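Local coordinates for ABC-type transport system, sugar-family extracellular solute-binding protein (Peptoclostridium difficile 630, PDB 6HNI) that binds tyrosine, probably as the lipid-attached extracellular substrate-binding component of an ABC transporter, and has adhesive properties, at residues A155-S165 / G184-T193; V246-N257 / D288-L298. The protein carries 1 engineered substitution. One frame throughout, in Å; residues are numbered along the deposited sequence. Where two conformers were deposited one is given.

Contact 1: A155-S165 / G184-T193; sequences AKTIGVMYNTS and GFKVVEKGIT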
loop_
_atom_site.group_PDB
_atom_site.type_symbol
_atom_site.label_atom_id
_atom_site.label_comp_id
_atom_site.label_asym_id
_atom_site.label_seq_id
_atom_site.Cartn_x
_atom_site.Cartn_y
_atom_site.Cartn_z
ATOM N N ALA A 155 5.895 25.300 -3.746
ATOM C CA ALA A 155 6.886 24.317 -3.333
ATOM C C ALA A 155 7.723 23.974 -4.529
ATOM O O ALA A 155 7.201 23.877 -5.643
ATOM C CB ALA A 155 6.229 23.053 -2.767
ATOM N N LYS A 156 9.029 23.835 -4.298
ATOM C CA LYS A 156 9.961 23.413 -5.349
ATOM C C LYS A 156 10.777 22.191 -4.986
ATOM O O LYS A 156 11.349 21.577 -5.873
ATOM C CB LYS A 156 10.902 24.558 -5.765
ATOM C CG LYS A 156 10.186 25.755 -6.415
ATOM C CD LYS A 156 9.722 25.496 -7.855
ATOM C CE LYS A 156 10.748 25.931 -8.934
ATOM N NZ LYS A 156 10.558 25.341 -10.327
ATOM N N THR A 157 10.860 21.871 -3.687
ATOM C CA THR A 157 11.688 20.769 -3.201
ATOM C C THR A 157 10.826 19.776 -2.436
ATOM O O THR A 157 10.196 20.133 -1.462
ATOM C CB THR A 157 12.881 21.249 -2.301
ATOM O OG1 THR A 157 13.697 22.193 -3.017
ATOM C CG2 THR A 157 13.743 20.065 -1.920
ATOM N N ILE A 158 10.851 18.540 -2.914
ATOM C CA ILE A 158 10.017 17.443 -2.387
ATOM C C ILE A 158 10.956 16.462 -1.666
ATOM O O ILE A 158 11.886 15.951 -2.278
ATOM C CB ILE A 158 9.289 16.686 -3.529
ATOM C CG1 ILE A 158 8.422 17.666 -4.331
ATOM C CG2 ILE A 158 8.453 15.542 -2.965
ATOM C CD1 ILE A 158 7.940 17.110 -5.642
ATOM N N GLY A 159 10.676 16.172 -0.399
ATOM C CA GLY A 159 11.368 15.104 0.291
ATOM C C GLY A 159 10.640 13.761 0.143
ATOM O O GLY A 159 9.405 13.739 0.029
ATOM N N VAL A 160 11.413 12.712 0.229
ATOM C CA VAL A 160 10.829 11.338 0.275
ATOM C C VAL A 160 11.701 10.479 1.181
ATOM O O VAL A 160 12.903 10.303 0.940
ATOM C CB VAL A 160 10.684 10.762 -1.140
ATOM C CG1 VAL A 160 11.965 10.568 -1.891
ATOM C CG2 VAL A 160 9.959 9.429 -1.041
ATOM N N MET A 161 11.091 9.938 2.230
ATOM C CA MET A 161 11.697 8.916 3.075
ATOM C C MET A 161 11.059 7.571 2.731
ATOM O O MET A 161 9.825 7.484 2.590
ATOM C CB MET A 161 11.538 9.276 4.569
ATOM C CG MET A 161 12.201 8.306 5.496
ATOM S SD MET A 161 12.393 8.917 7.184
ATOM C CE MET A 161 10.687 8.997 7.664
ATOM N N TYR A 162 11.893 6.549 2.618
ATOM C CA TYR A 162 11.378 5.221 2.196
ATOM C C TYR A 162 12.348 4.148 2.636
ATOM O O TYR A 162 13.534 4.415 2.944
ATOM C CB TYR A 162 11.226 5.221 0.712
ATOM C CG TYR A 162 12.482 5.299 -0.081
ATOM C CD1 TYR A 162 13.180 6.517 -0.206
ATOM C CD2 TYR A 162 13.036 4.173 -0.651
ATOM C CE1 TYR A 162 14.348 6.583 -0.930
ATOM C CE2 TYR A 162 14.209 4.240 -1.379
ATOM C CZ TYR A 162 14.861 5.458 -1.525
ATOM O OH TYR A 162 16.008 5.496 -2.268
ATOM N N ASN A 163 11.895 2.916 2.625
ATOM C CA ASN A 163 12.655 1.706 2.940
ATOM C C ASN A 163 13.409 1.249 1.706
ATOM O O ASN A 163 12.791 0.800 0.743
ATOM C CB ASN A 163 11.668 0.609 3.407
ATOM C CG ASN A 163 12.348 -0.637 3.940
ATOM O OD1 ASN A 163 13.578 -0.786 3.843
ATOM N ND2 ASN A 163 11.536 -1.568 4.459
ATOM N N THR A 164 14.741 1.274 1.741
ATOM C CA THR A 164 15.526 0.873 0.592
ATOM C C THR A 164 15.412 -0.618 0.284
ATOM O O THR A 164 15.792 -1.044 -0.790
ATOM C CB THR A 164 17.001 1.269 0.759
ATOM O OG1 THR A 164 17.518 0.653 1.933
ATOM C CG2 THR A 164 17.131 2.772 0.888
ATOM N N SER A 165 14.890 -1.396 1.232
ATOM C CA SER A 165 14.608 -2.828 1.028
ATOM C C SER A 165 13.305 -3.171 0.341
ATOM O O SER A 165 13.115 -4.336 0.060
ATOM C CB SER A 165 14.599 -3.566 2.370
ATOM O OG SER A 165 15.848 -3.450 2.989
ATOM N N GLY A 184 10.129 20.582 -12.934
ATOM C CA GLY A 184 10.886 21.667 -12.260
ATOM C C GLY A 184 10.997 21.562 -10.749
ATOM O O GLY A 184 11.159 22.591 -10.068
ATOM N N PHE A 185 10.954 20.339 -10.209
ATOM C CA PHE A 185 11.154 20.107 -8.756
ATOM C C PHE A 185 12.498 19.436 -8.501
ATOM O O PHE A 185 13.055 18.725 -9.370
ATOM C CB PHE A 185 10.051 19.165 -8.220
ATOM C CG PHE A 185 8.695 19.737 -8.296
ATOM C CD1 PHE A 185 8.203 20.521 -7.296
ATOM C CD2 PHE A 185 7.894 19.464 -9.381
ATOM C CE1 PHE A 185 6.906 21.044 -7.358
ATOM C CE2 PHE A 185 6.639 20.006 -9.481
ATOM C CZ PHE A 185 6.123 20.774 -8.464
ATOM N N LYS A 186 12.991 19.681 -7.290
ATOM C CA LYS A 186 14.130 18.985 -6.691
ATOM C C LYS A 186 13.599 17.885 -5.758
ATOM O O LYS A 186 12.605 18.091 -5.078
ATOM C CB LYS A 186 14.948 19.985 -5.867
ATOM C CG LYS A 186 16.183 19.403 -5.206
ATOM C CD LYS A 186 17.129 20.547 -4.843
ATOM C CE LYS A 186 18.399 20.048 -4.205
ATOM N NZ LYS A 186 18.144 19.804 -2.768
ATOM N N VAL A 187 14.258 16.739 -5.712
ATOM C CA VAL A 187 13.860 15.686 -4.780
ATOM C C VAL A 187 15.018 15.456 -3.814
ATOM O O VAL A 187 16.168 15.335 -4.245
ATOM C CB VAL A 187 13.569 14.360 -5.507
ATOM C CG1 VAL A 187 13.264 13.209 -4.539
ATOM C CG2 VAL A 187 12.439 14.584 -6.470
ATOM N N VAL A 188 14.717 15.405 -2.534
ATOM C CA VAL A 188 15.682 15.013 -1.501
ATOM C C VAL A 188 15.234 13.670 -0.910
ATOM O O VAL A 188 14.131 13.575 -0.350
ATOM C CB VAL A 188 15.745 16.073 -0.391
ATOM C CG1 VAL A 188 16.751 15.656 0.655
ATOM C CG2 VAL A 188 16.110 17.428 -0.965
ATOM N N GLU A 189 16.067 12.651 -1.085
ATOM C CA GLU A 189 15.785 11.298 -0.627
ATOM C C GLU A 189 16.376 10.992 0.719
ATOM O O GLU A 189 17.537 11.429 0.997
ATOM C CB GLU A 189 16.373 10.254 -1.567
ATOM C CG GLU A 189 15.843 10.261 -2.949
ATOM C CD GLU A 189 16.601 9.265 -3.808
ATOM O OE1 GLU A 189 16.644 8.053 -3.482
ATOM O OE2 GLU A 189 17.177 9.698 -4.807
ATOM N N LYS A 190 15.631 10.257 1.533
ATOM C CA LYS A 190 16.171 9.707 2.763
ATOM C C LYS A 190 15.813 8.223 2.825
ATOM O O LYS A 190 14.716 7.827 3.234
ATOM C CB LYS A 190 15.674 10.481 3.976
ATOM C CG LYS A 190 16.245 10.045 5.310
ATOM C CD LYS A 190 17.751 10.260 5.356
ATOM C CE LYS A 190 18.345 9.991 6.746
ATOM N NZ LYS A 190 19.824 9.820 6.740
ATOM N N GLY A 191 16.736 7.401 2.360
ATOM C CA GLY A 191 16.607 5.974 2.433
ATOM C C GLY A 191 16.933 5.448 3.807
ATOM O O GLY A 191 18.018 5.752 4.343
ATOM N N ILE A 192 16.011 4.661 4.370
ATOM C CA ILE A 192 16.210 3.976 5.652
ATOM C C ILE A 192 15.901 2.478 5.518
ATOM O O ILE A 192 15.413 2.033 4.468
ATOM C CB ILE A 192 15.334 4.621 6.744
ATOM C CG1 ILE A 192 13.828 4.424 6.420
ATOM C CG2 ILE A 192 15.719 6.100 6.951
ATOM C CD1 ILE A 192 12.924 4.793 7.556
ATOM N N THR A 193 16.210 1.699 6.552
ATOM C CA THR A 193 15.930 0.264 6.565
ATOM C C THR A 193 15.258 -0.229 7.813
ATOM O O THR A 193 14.821 -1.373 7.809
ATOM C CB THR A 193 17.196 -0.596 6.353
ATOM O OG1 THR A 193 18.155 -0.276 7.343
ATOM C CG2 THR A 193 17.788 -0.371 4.994
HETATM O O HOH W 1 13.284 23.014 -8.330
HETATM O O HOH W 2 14.786 -2.889 5.523
#
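Tyr162 and Glu189 meet on the face of this parallel strand pair that also carries Ile158, Val160 and Val187. The phenol OH donates to Glu189 OE1 at 2.9 Å, reaching the oxygen nearly along its C-O axis, with ring and carboxylate planes 32° apart. The ring swings over the neighbouring strand because Tyr162 CG stands between its own backbone N and carbonyl carbon (chi1 67°), which brings one ring face over Gly191 CA, off-centre toward the rim. Glu189 OE2 is engaged in a salt bridge with Lys177, so the carboxylate is shared between the phenol and helix 167-183. Further along this face Val160 CG1 touches Val187 CG1 at 4.0 Å. Near the strand start, Ile158 CD1 lies 3.8 Å from Phe185 CD1, while Phe185 CE1 approaches Ala155 O. Lys156, bent at chi2 and chi3, curls back so that its NZ donates to Gly184 O at 2.8 Å.

On the other face Thr157 CG2 meets Val188 CG2 at 3.7 Å, and Met161 CG packs near Ile192 CD1. Between these two faces run eight backbone bonds, from Lys186 N to Lys156 O through Thr164 N to Ile192 O. At the far end Asn163 OD1 accepts from Ser165 N, an Asx turn, and takes a water also held by Thr193 O.

Strand 157-163, helix 167-183 and strand 186-192 form a beta-alpha-beta crossover; that helix packs against Val160, Tyr162, Phe185 and Val187, helix 198-205 against Val188, Lys190 and Ile192, and strand 211-214 continues the sheet beyond 157-163.

Contact 2: V246-N257 / D288-L298; sequences VEKGALACQGIN and DTDIIVNEDIL. With EDO (1,2-ethanediol), chain D.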
loop_
_atom_site.group_PDB
_atom_site.type_symbol
_atom_site.label_atom_id
_atom_site.label_comp_id
_atom_site.label_asym_id
_atom_site.label_seq_id
_atom_site.Cartn_x
_atom_site.Cartn_y
_atom_site.Cartn_z
ATOM N N VAL A 246 -3.035 9.513 5.827
ATOM C CA VAL A 246 -3.820 10.703 6.131
ATOM C C VAL A 246 -4.595 10.520 7.427
ATOM O O VAL A 246 -4.575 11.402 8.299
ATOM C CB VAL A 246 -4.698 11.137 4.941
ATOM C CG1 VAL A 246 -5.581 12.334 5.257
ATOM C CG2 VAL A 246 -3.853 11.366 3.703
ATOM N N GLU A 247 -5.234 9.352 7.585
ATOM C CA GLU A 247 -5.905 9.026 8.840
ATOM C C GLU A 247 -4.933 9.045 10.022
ATOM O O GLU A 247 -5.323 9.404 11.143
ATOM C CB GLU A 247 -6.597 7.646 8.796
ATOM C CG GLU A 247 -7.689 7.500 7.741
ATOM C CD GLU A 247 -8.266 6.088 7.667
ATOM O OE1 GLU A 247 -7.669 5.110 8.200
ATOM O OE2 GLU A 247 -9.341 5.959 7.055
ATOM N N LYS A 248 -3.651 8.720 9.750
ATOM C CA LYS A 248 -2.599 8.671 10.772
ATOM C C LYS A 248 -1.788 9.982 10.876
ATOM O O LYS A 248 -0.783 10.012 11.598
ATOM C CB LYS A 248 -1.636 7.488 10.523
ATOM C CG LYS A 248 -2.270 6.079 10.551
ATOM C CD LYS A 248 -2.753 5.683 11.956
ATOM C CE LYS A 248 -3.445 4.330 12.032
ATOM N NZ LYS A 248 -4.067 4.268 13.383
ATOM N N GLY A 249 -2.222 11.063 10.216
ATOM C CA GLY A 249 -1.660 12.365 10.384
ATOM C C GLY A 249 -0.919 13.005 9.223
ATOM O O GLY A 249 -0.392 14.083 9.390
ATOM N N ALA A 250 -0.872 12.404 8.049
ATOM C CA ALA A 250 -0.500 13.140 6.841
ATOM C C ALA A 250 -1.593 14.184 6.524
ATOM O O ALA A 250 -2.735 14.063 6.951
ATOM C CB ALA A 250 -0.300 12.194 5.651
ATOM N N LEU A 251 -1.266 15.162 5.679
ATOM C CA LEU A 251 -2.237 16.179 5.337
ATOM C C LEU A 251 -3.291 15.718 4.335
ATOM O O LEU A 251 -4.486 15.961 4.546
ATOM C CB LEU A 251 -1.570 17.433 4.774
ATOM C CG LEU A 251 -2.456 18.548 4.263
ATOM C CD1 LEU A 251 -3.329 19.070 5.378
ATOM C CD2 LEU A 251 -1.623 19.671 3.642
ATOM N N ALA A 252 -2.844 15.116 3.239
ATOM C CA ALA A 252 -3.769 14.845 2.127
ATOM C C ALA A 252 -3.285 13.765 1.208
ATOM O O ALA A 252 -2.088 13.448 1.163
ATOM C CB ALA A 252 -4.015 16.095 1.322
ATOM N N CYS A 253 -4.238 13.187 0.459
ATOM C CA CYS A 253 -3.954 12.214 -0.586
ATOM C C CYS A 253 -5.009 12.291 -1.682
ATOM O O CYS A 253 -6.080 12.871 -1.478
ATOM C CB CYS A 253 -3.935 10.812 0.007
ATOM S SG CYS A 253 -5.590 10.200 0.418
ATOM N N GLN A 254 -4.685 11.695 -2.830
ATOM C CA GLN A 254 -5.648 11.474 -3.887
ATOM C C GLN A 254 -5.364 10.029 -4.326
ATOM O O GLN A 254 -4.531 9.762 -5.207
ATOM C CB GLN A 254 -5.476 12.459 -5.049
ATOM C CG GLN A 254 -6.513 12.268 -6.137
ATOM C CD GLN A 254 -6.463 13.340 -7.194
ATOM O OE1 GLN A 254 -5.400 14.022 -7.411
ATOM N NE2 GLN A 254 -7.552 13.533 -7.823
ATOM N N GLY A 255 -6.029 9.101 -3.636
ATOM C CA GLY A 255 -5.692 7.695 -3.725
ATOM C C GLY A 255 -6.863 6.744 -3.874
ATOM O O GLY A 255 -7.998 7.178 -3.850
ATOM N N ILE A 256 -6.493 5.488 -4.026
ATOM C CA ILE A 256 -7.491 4.421 -4.301
ATOM C C ILE A 256 -8.104 3.912 -3.028
ATOM O O ILE A 256 -7.668 4.165 -1.891
ATOM C CB ILE A 256 -6.850 3.272 -5.074
ATOM C CG1 ILE A 256 -5.853 2.504 -4.183
ATOM C CG2 ILE A 256 -6.282 3.752 -6.402
ATOM C CD1 ILE A 256 -5.447 1.154 -4.684
ATOM N N ASN A 257 -9.181 3.142 -3.213
ATOM C CA ASN A 257 -9.928 2.539 -2.080
ATOM C C ASN A 257 -9.472 1.118 -1.896
ATOM O O ASN A 257 -9.772 0.204 -2.724
ATOM C CB ASN A 257 -11.442 2.612 -2.397
ATOM C CG ASN A 257 -12.324 2.093 -1.283
ATOM O OD1 ASN A 257 -12.017 1.101 -0.646
ATOM N ND2 ASN A 257 -13.490 2.753 -1.092
ATOM N N ASP A 288 -9.661 4.731 -9.957
ATOM C CA ASP A 288 -10.603 5.547 -9.244
ATOM C C ASP A 288 -9.954 6.056 -7.952
ATOM O O ASP A 288 -9.678 5.287 -7.010
ATOM C CB ASP A 288 -11.801 4.673 -8.898
ATOM C CG ASP A 288 -13.040 5.436 -8.457
ATOM O OD1 ASP A 288 -12.997 6.663 -8.376
ATOM O OD2 ASP A 288 -14.128 4.755 -8.231
ATOM N N THR A 289 -9.688 7.349 -7.919
ATOM C CA THR A 289 -9.104 7.969 -6.738
ATOM C C THR A 289 -10.062 9.001 -6.128
ATOM O O THR A 289 -10.975 9.508 -6.790
ATOM C CB THR A 289 -7.736 8.626 -7.067
ATOM O OG1 THR A 289 -7.905 9.651 -8.049
ATOM C CG2 THR A 289 -6.732 7.614 -7.553
ATOM N N ASP A 290 -9.810 9.322 -4.866
ATOM C CA ASP A 290 -10.595 10.291 -4.107
ATOM C C ASP A 290 -9.671 11.111 -3.264
ATOM O O ASP A 290 -8.673 10.583 -2.725
ATOM C CB ASP A 290 -11.623 9.616 -3.211
ATOM C CG ASP A 290 -12.796 9.012 -4.037
ATOM O OD1 ASP A 290 -13.695 9.779 -4.414
ATOM O OD2 ASP A 290 -12.806 7.795 -4.325
ATOM N N ILE A 291 -9.980 12.411 -3.186
ATOM C CA ILE A 291 -9.148 13.313 -2.386
ATOM C C ILE A 291 -9.667 13.319 -0.947
ATOM O O ILE A 291 -10.860 13.582 -0.690
ATOM C CB ILE A 291 -9.124 14.757 -2.938
ATOM C CG1 ILE A 291 -8.640 14.807 -4.374
ATOM C CG2 ILE A 291 -8.233 15.693 -2.055
ATOM C CD1 ILE A 291 -8.862 16.130 -5.059
ATOM N N ILE A 292 -8.768 12.985 -0.008
ATOM C CA ILE A 292 -9.080 12.930 1.410
ATOM C C ILE A 292 -7.986 13.761 2.131
ATOM O O ILE A 292 -6.778 13.643 1.857
ATOM C CB ILE A 292 -9.147 11.466 1.936
ATOM C CG1 ILE A 292 -10.335 10.726 1.265
ATOM C CG2 ILE A 292 -9.268 11.445 3.453
ATOM C CD1 ILE A 292 -10.437 9.247 1.612
ATOM N N VAL A 293 -8.466 14.615 3.035
ATOM C CA VAL A 293 -7.646 15.561 3.763
ATOM C C VAL A 293 -7.932 15.388 5.260
ATOM O O VAL A 293 -9.061 15.194 5.671
ATOM C CB VAL A 293 -7.970 16.993 3.327
ATOM C CG1 VAL A 293 -7.307 18.026 4.247
ATOM C CG2 VAL A 293 -7.568 17.208 1.886
ATOM N N ASN A 294 -6.885 15.476 6.073
ATOM C CA ASN A 294 -7.000 15.399 7.493
ATOM C C ASN A 294 -7.243 16.814 7.934
ATOM O O ASN A 294 -6.325 17.660 7.918
ATOM C CB ASN A 294 -5.756 14.742 8.119
ATOM C CG ASN A 294 -5.851 14.612 9.638
ATOM O OD1 ASN A 294 -6.262 15.544 10.318
ATOM N ND2 ASN A 294 -5.482 13.441 10.171
ATOM N N GLU A 295 -8.466 17.111 8.380
ATOM C CA GLU A 295 -8.824 18.486 8.766
ATOM C C GLU A 295 -8.086 18.977 10.012
ATOM O O GLU A 295 -7.960 20.171 10.214
ATOM C CB GLU A 295 -10.349 18.658 8.948
ATOM C CG GLU A 295 -10.995 17.923 10.116
ATOM C CD GLU A 295 -12.467 18.323 10.315
ATOM O OE1 GLU A 295 -12.793 18.987 11.318
ATOM O OE2 GLU A 295 -13.315 17.983 9.466
ATOM N N ASP A 296 -7.638 18.051 10.876
ATOM C CA ASP A 296 -6.911 18.429 12.101
ATOM C C ASP A 296 -5.522 18.928 11.720
ATOM O O ASP A 296 -5.030 19.928 12.241
ATOM C CB ASP A 296 -6.730 17.234 13.053
ATOM C CG ASP A 296 -8.035 16.734 13.639
ATOM O OD1 ASP A 296 -8.835 17.614 14.013
ATOM O OD2 ASP A 296 -8.244 15.486 13.732
ATOM N N ILE A 297 -4.891 18.219 10.799
ATOM C CA ILE A 297 -3.563 18.610 10.277
ATOM C C ILE A 297 -3.662 19.903 9.468
ATOM O O ILE A 297 -2.822 20.776 9.625
ATOM C CB ILE A 297 -2.925 17.467 9.431
ATOM C CG1 ILE A 297 -2.701 16.214 10.271
ATOM C CG2 ILE A 297 -1.604 17.873 8.811
ATOM C CD1 ILE A 297 -1.815 16.368 11.488
ATOM N N LEU A 298 -4.715 20.047 8.660
ATOM C CA LEU A 298 -4.968 21.261 7.892
ATOM C C LEU A 298 -5.003 22.487 8.819
ATOM O O LEU A 298 -4.363 23.495 8.547
ATOM C CB LEU A 298 -6.289 21.186 7.158
ATOM C CG LEU A 298 -6.617 22.301 6.171
ATOM C CD1 LEU A 298 -5.773 22.216 4.921
ATOM C CD2 LEU A 298 -8.078 22.215 5.813
HETATM C C1 EDO D . -10.945 6.428 -3.401
HETATM O O1 EDO D . -11.140 5.491 -4.452
HETATM C C2 EDO D . -10.204 6.054 -2.149
HETATM O O2 EDO D . -10.582 6.749 -0.992
HETATM O O HOH W 3 -10.516 2.935 -5.803
HETATM O O HOH W 4 -14.070 5.019 -2.830
#
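Strands 252-255 and 290-294 pair antiparallel, their axes 4.7 Å apart at 162°, with Cys253-Ile292 and Gly255-Asp290 as hydrogen-bonded pairs and Ala252-Val293 and Gln254-Ile291 as non-hydrogen-bonded ones. In this periplasmic-binding-protein-like fold strand 311-314 lies beyond 290-294, and on the other side Leu251 and Ala252 bond through their backbones to Val238 and Ala240.

At one end the pair runs into two helix termini. Helix 243-247 stops in a Schellman motif with Gly249 at C-prime, and Asn294 is the N-cap of helix 295-300. With Asn294 CG opposite the backbone N (chi1 -179°), Val246 CG1 lies alongside Asn294 CB, 3.7 Å away, the two side chains pointing opposite ways. Asn294 OD1 accepts from Ile297 N at 3.0 Å and, weakly, from Asp296 N, while ND2 also bonds Thr316 OG1.

Leu251 reaches over the first turn of helix 295-300: its CD1 lies 4.0 Å from both Ile297 CG2 and Leu298 CD1, and Phe151 closes over Leu251, Val293 and Leu298. Ile297 presses CG1 and CD1 onto Gly249 O. Along the sheet, Ala252 CB meets Val293 CG2 at 3.8 Å, and Cys253 SG lies 4.1 Å from Ile292 CB on the opposite face.

Toward the other end, Gln254 CG is 3.8 Å from Ile291 CG1. A water there joins Asp288 O to Asn257 N.

Asn294 ND2 donates to Val246 O at 2.9 Å with an N-H...O angle of 174°, the acceptor exactly in the amide plane; Gly249 N donates to the same oxygen, so one carbonyl serves both the Schellman turn and the capping residue.

Overall arrangement
The two contacts do not touch, their centres about 20 Å apart and their nearest atoms about 11 Å. Contact 1 pairs an edge strand of the four-stranded parallel sheet with its inner neighbour, the chain crossing between them by one helix, and mixes buried apolar pairs with exposed polar ends. Contact 2 is an antiparallel pair whose strand 252-255 also bonds to strand 238-240 of that sheet, and more of its touching residues are buried. The polar side-chain chemistry differs accordingly: a phenol-carboxylate bond tied to a lysine in contact 1, an asparagine linking the ends of two helices in contact 2. Bound tyrosine lies about 9 Å from the Asn163 side chain and 8 Å from that of Ile256.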